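Local coordinates for protein dihydropteroate synthase (Xanthomonas albilineans, PDB 6Q62) that probably catalyses the condensation of para-aminobenzoate with 6-hydroxymethyl-7,8-dihydropterin diphosphate to 7,8-dihydropteroate, a step of folate synthesis that uses magnesium, at residues 85-90 and 112-117; 207-212 and 255-260. One frame throughout, in Å; residues are numbered along the deposited sequence.

Interaction 1 (85-90 and 112-117)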
loop_
_atom_site.group_PDB
_atom_site.type_symbol
_atom_site.label_atom_id
_atom_site.label_comp_id
_atom_site.label_asym_id
_atom_site.label_seq_id
_atom_site.Cartn_x
_atom_site.Cartn_y
_atom_site.Cartn_z
ATOM N N PRO A 85 9.478 25.617 20.936
ATOM C CA PRO A 85 8.782 26.607 20.088
ATOM C C PRO A 85 7.859 25.920 19.066
ATOM O O PRO A 85 6.800 26.449 18.737
ATOM C CB PRO A 85 9.921 27.377 19.421
ATOM C CG PRO A 85 11.135 27.057 20.198
ATOM C CD PRO A 85 10.943 25.705 20.773
ATOM N N VAL A 86 8.241 24.718 18.586
ATOM C CA VAL A 86 7.414 23.961 17.631
ATOM C C VAL A 86 6.109 23.495 18.285
ATOM O O VAL A 86 5.038 23.678 17.707
ATOM C CB VAL A 86 8.204 22.789 16.997
ATOM C CG1 VAL A 86 7.311 21.905 16.104
ATOM C CG2 VAL A 86 9.370 23.351 16.191
ATOM N N ILE A 87 6.203 22.944 19.511
ATOM C CA ILE A 87 5.001 22.524 20.244
ATOM C C ILE A 87 4.100 23.753 20.513
ATOM O O ILE A 87 2.893 23.672 20.300
ATOM C CB ILE A 87 5.388 21.802 21.563
ATOM C CG1 ILE A 87 6.061 20.454 21.237
ATOM C CG2 ILE A 87 4.157 21.589 22.468
ATOM C CD1 ILE A 87 6.852 19.860 22.352
ATOM N N GLU A 88 4.689 24.884 20.957
ATOM C CA GLU A 88 3.889 26.089 21.277
ATOM C C GLU A 88 3.106 26.568 20.045
ATOM O O GLU A 88 1.915 26.873 20.131
ATOM C CB GLU A 88 4.788 27.219 21.820
ATOM C CG GLU A 88 5.365 26.897 23.193
ATOM C CD GLU A 88 6.344 27.898 23.769
ATOM O OE1 GLU A 88 6.999 28.612 22.980
ATOM O OE2 GLU A 88 6.482 27.948 25.012
ATOM N N ARG A 89 3.760 26.563 18.884
ATOM C CA ARG A 89 3.109 26.997 17.641
ATOM C C ARG A 89 2.082 25.988 17.142
ATOM O O ARG A 89 0.974 26.382 16.775
ATOM C CB ARG A 89 4.154 27.315 16.568
ATOM C CG ARG A 89 4.839 28.661 16.793
ATOM C CD ARG A 89 6.282 28.650 16.320
ATOM N NE ARG A 89 6.927 29.972 16.432
ATOM C CZ ARG A 89 7.524 30.446 17.525
ATOM N NH1 ARG A 89 7.578 29.718 18.631
ATOM N NH2 ARG A 89 8.068 31.654 17.519
ATOM N N LEU A 90 2.423 24.683 17.152
ATOM C CA LEU A 90 1.484 23.655 16.691
ATOM C C LEU A 90 0.257 23.485 17.601
ATOM O O LEU A 90 -0.826 23.210 17.093
ATOM C CB LEU A 90 2.185 22.297 16.444
ATOM C CG LEU A 90 3.115 22.222 15.226
ATOM C CD1 LEU A 90 3.836 20.889 15.189
ATOM C CD2 LEU A 90 2.351 22.447 13.885
ATOM N N VAL A 112 5.213 19.015 27.921
ATOM C CA VAL A 112 3.826 18.951 28.392
ATOM C C VAL A 112 3.355 20.330 28.864
ATOM O O VAL A 112 2.250 20.736 28.522
ATOM C CB VAL A 112 3.597 17.832 29.425
ATOM C CG1 VAL A 112 2.189 17.913 30.028
ATOM C CG2 VAL A 112 3.816 16.465 28.780
ATOM N N ALA A 113 4.220 21.098 29.565
ATOM C CA ALA A 113 3.841 22.453 29.985
ATOM C C ALA A 113 3.588 23.344 28.784
ATOM O O ALA A 113 2.705 24.193 28.843
ATOM C CB ALA A 113 4.916 23.065 30.864
ATOM N N ALA A 114 4.306 23.094 27.670
ATOM C CA ALA A 114 4.183 23.839 26.420
ATOM C C ALA A 114 2.961 23.412 25.571
ATOM O O ALA A 114 2.619 24.111 24.617
ATOM C CB ALA A 114 5.469 23.685 25.600
ATOM N N GLY A 115 2.336 22.285 25.898
ATOM C CA GLY A 115 1.157 21.822 25.175
ATOM C C GLY A 115 1.154 20.406 24.646
ATOM O O GLY A 115 0.138 19.986 24.079
ATOM N N ALA A 116 2.274 19.652 24.795
ATOM C CA ALA A 116 2.304 18.268 24.347
ATOM C C ALA A 116 1.339 17.455 25.210
ATOM O O ALA A 116 1.189 17.746 26.400
ATOM C CB ALA A 116 3.711 17.697 24.450
ATOM N N GLY A 117 0.685 16.472 24.592
ATOM C CA GLY A 117 -0.302 15.617 25.239
ATOM C C GLY A 117 0.060 14.157 25.314
ATOM O O GLY A 117 -0.746 13.348 25.769
#
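Helix 76-93 passes the C-terminal end of helix 105-114, and the backbones come closest at Glu-88 and Ala-114, whose CA atoms are 5.6 Å apart. Ile-87 carries the contact. Its CG2 branch stands anti to the backbone N and points at the turn that ends the other helix. There it meets main chain more than side chain: CG2 of Ile-87 lies 3.6 Å from N of Ala-116 and 3.7 Å from O of Ala-114. The same methyl touches CB of Ala-114 at 4.0 Å. The other branch of Ile-87 runs beside the backbone N and is extended at its end (chi2 162°), so that CD1 comes to 4.4 Å from CB of Ala-116. The turn under this methyl is a Schellman motif. Gly-115 takes a positive phi of 128°, a backbone shape that suits glycine, and its bare backbone faces CG2 of Ile-87. N of Gly-115 is bonded to O of Val-112 at 3.0 Å. The chain then heads into strand 118-121 of the parallel barrel, and Gly-117 is already backbone hydrogen-bonded to Leu-98. On the exposed side of the helix, CG of Glu-88 lies 4.0 Å from CB of Ala-114. The Glu-88 chain is extended beyond CG, and the carboxylate makes no closer approach to Ala-114. CG2 of Ile-87 and CG of Glu-88 come to CB of Ala-114 from directions roughly at right angles. Deeper in, Ile-87 also packs on Ala-111 of helix 105-114 and on Ile-62 of strand 59-63.

Interaction 2 (207-212 and 255-260)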
loop_
_atom_site.group_PDB
_atom_site.type_symbol
_atom_site.label_atom_id
_atom_site.label_comp_id
_atom_site.label_asym_id
_atom_site.label_seq_id
_atom_site.Cartn_x
_atom_site.Cartn_y
_atom_site.Cartn_z
ATOM N N ALA A 207 5.526 -9.900 11.191
ATOM C CA ALA A 207 4.719 -11.095 10.942
ATOM C C ALA A 207 4.047 -11.578 12.241
ATOM O O ALA A 207 2.887 -11.977 12.205
ATOM C CB ALA A 207 5.593 -12.198 10.356
ATOM N N HIS A 208 4.756 -11.484 13.381
ATOM C CA HIS A 208 4.262 -11.920 14.695
ATOM C C HIS A 208 3.694 -10.797 15.557
ATOM O O HIS A 208 3.487 -10.986 16.755
ATOM C CB HIS A 208 5.346 -12.686 15.451
ATOM C CG HIS A 208 5.733 -13.969 14.802
ATOM N ND1 HIS A 208 6.887 -14.075 14.081
ATOM C CD2 HIS A 208 5.099 -15.162 14.796
ATOM C CE1 HIS A 208 6.956 -15.335 13.691
ATOM N NE2 HIS A 208 5.886 -16.017 14.068
ATOM N N LEU A 209 3.379 -9.641 14.940
ATOM C CA LEU A 209 2.792 -8.507 15.654
ATOM C C LEU A 209 1.519 -8.863 16.455
ATOM O O LEU A 209 1.348 -8.315 17.550
ATOM C CB LEU A 209 2.543 -7.332 14.701
ATOM C CG LEU A 209 2.516 -5.938 15.341
ATOM C CD1 LEU A 209 3.876 -5.575 15.955
ATOM C CD2 LEU A 209 2.147 -4.888 14.318
ATOM N N PRO A 210 0.615 -9.771 16.000
ATOM C CA PRO A 210 -0.568 -10.075 16.823
ATOM C C PRO A 210 -0.231 -10.555 18.235
ATOM O O PRO A 210 -0.998 -10.280 19.148
ATOM C CB PRO A 210 -1.282 -11.157 16.008
ATOM C CG PRO A 210 -0.879 -10.880 14.599
ATOM C CD PRO A 210 0.561 -10.515 14.720
ATOM N N ARG A 211 0.935 -11.219 18.427
ATOM C CA ARG A 211 1.393 -11.718 19.727
ATOM C C ARG A 211 1.638 -10.571 20.720
ATOM O O ARG A 211 1.403 -10.735 21.927
ATOM C CB ARG A 211 2.674 -12.561 19.567
ATOM N N LEU A 212 2.112 -9.404 20.209
ATOM C CA LEU A 212 2.350 -8.228 21.044
ATOM C C LEU A 212 1.051 -7.527 21.370
ATOM O O LEU A 212 0.974 -6.834 22.385
ATOM C CB LEU A 212 3.285 -7.220 20.335
ATOM C CG LEU A 212 4.777 -7.538 20.317
ATOM C CD1 LEU A 212 5.520 -6.482 19.564
ATOM C CD2 LEU A 212 5.335 -7.670 21.718
ATOM N N ARG A 255 -2.385 -6.527 11.235
ATOM C CA ARG A 255 -1.870 -7.404 12.269
ATOM C C ARG A 255 -2.051 -6.856 13.696
ATOM O O ARG A 255 -1.495 -7.428 14.623
ATOM C CB ARG A 255 -0.424 -7.806 11.975
ATOM C CG ARG A 255 -0.381 -8.900 10.910
ATOM C CD ARG A 255 0.885 -8.944 10.090
ATOM N NE ARG A 255 0.799 -9.959 9.036
ATOM C CZ ARG A 255 0.166 -9.835 7.870
ATOM N NH1 ARG A 255 -0.515 -8.724 7.584
ATOM N NH2 ARG A 255 0.171 -10.834 7.000
ATOM N N GLY A 256 -2.899 -5.840 13.854
ATOM C CA GLY A 256 -3.312 -5.331 15.151
ATOM C C GLY A 256 -2.782 -3.984 15.602
ATOM O O GLY A 256 -3.258 -3.468 16.621
ATOM N N ALA A 257 -1.825 -3.375 14.866
ATOM C CA ALA A 257 -1.299 -2.072 15.296
ATOM C C ALA A 257 -2.409 -1.014 15.240
ATOM O O ALA A 257 -3.184 -1.001 14.271
ATOM C CB ALA A 257 -0.116 -1.654 14.426
ATOM N N LEU A 258 -2.561 -0.208 16.325
ATOM C CA LEU A 258 -3.579 0.874 16.342
ATOM C C LEU A 258 -2.993 2.250 16.056
ATOM O O LEU A 258 -3.729 3.225 15.855
ATOM C CB LEU A 258 -4.419 0.889 17.631
ATOM C CG LEU A 258 -5.383 -0.292 17.720
ATOM C CD1 LEU A 258 -5.821 -0.539 19.180
ATOM C CD2 LEU A 258 -6.538 -0.116 16.728
ATOM N N LEU A 259 -1.668 2.351 16.060
ATOM C CA LEU A 259 -1.018 3.639 15.742
ATOM C C LEU A 259 0.119 3.377 14.772
ATOM O O LEU A 259 0.860 2.392 14.939
ATOM C CB LEU A 259 -0.465 4.317 17.035
ATOM C CG LEU A 259 -1.155 5.594 17.533
ATOM C CD1 LEU A 259 -0.266 6.313 18.526
ATOM C CD2 LEU A 259 -1.389 6.594 16.412
ATOM N N LEU A 260 0.267 4.250 13.783
ATOM C CA LEU A 260 1.283 4.085 12.714
ATOM C C LEU A 260 2.084 5.355 12.614
ATOM O O LEU A 260 1.509 6.440 12.441
ATOM C CB LEU A 260 0.630 3.759 11.344
ATOM C CG LEU A 260 -0.252 2.489 11.371
ATOM C CD1 LEU A 260 -1.159 2.449 10.189
ATOM C CD2 LEU A 260 0.622 1.200 11.510
HETATM O O HOH W 1 1.729 -12.424 9.764
#
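The ring of Pro-210 runs alongside the first part of the Arg-255 side chain, both heading in one direction. CD of Pro-210 is 4.0 Å from CB of Arg-255. CG of Pro-210 is 3.5 Å from O of Arg-255. Pro-210 N has no hydrogen to give that oxygen, so the approach is van der Waals. Beyond CG the Arg-255 chain is extended to NE. This carries the guanidinium to Ala-207, where one water joins the two segments. The water lies at the edge of the guanidinium, in its plane. It accepts from NE of Arg-255 at 2.7 Å and donates to O of Ala-207, also at 2.7 Å. The CG of Leu-209 is anti to the backbone N (chi1 -155°). CB of Leu-209 rests 4.1 Å from CB of Arg-255, and CD2 of Leu-209 reaches CB of Ala-257 at 3.9 Å. Gly-256, at positive phi, is the C-prime residue of the Schellman motif that ends helix 242-254 and turns the chain toward strand 259-262. Leu-209 and Ala-257 both pack on Ala-252 of that helix. Val-278 of the second subunit packs on Arg-255, and Val-281 of that subunit on Ala-207. The contact thus joins the short helix 209-212 to the link between helix 242-254 and strand 259-262, beside strand 220-221.

How the interactions relate
Both contacts belong to one TIM-barrel domain of the pterin-binding family, and they lie on opposite sides of the chain's centre. Their centres are 29 Å apart, and their nearest atoms stay about 10 Å from each other. Interaction 1 comes first in the sequence, and both of its segments precede those of interaction 2. They share no helix or strand, but the strands they lead into, 118-121 and 259-262, belong to the same parallel sheet. In both, the chain leaves a helix through a glycine turn on its way to a barrel strand. Interaction 1 touches no other chain, whereas interaction 2 meets the second subunit. The 6-chloroguanine pocket draws on residues from both of those strands.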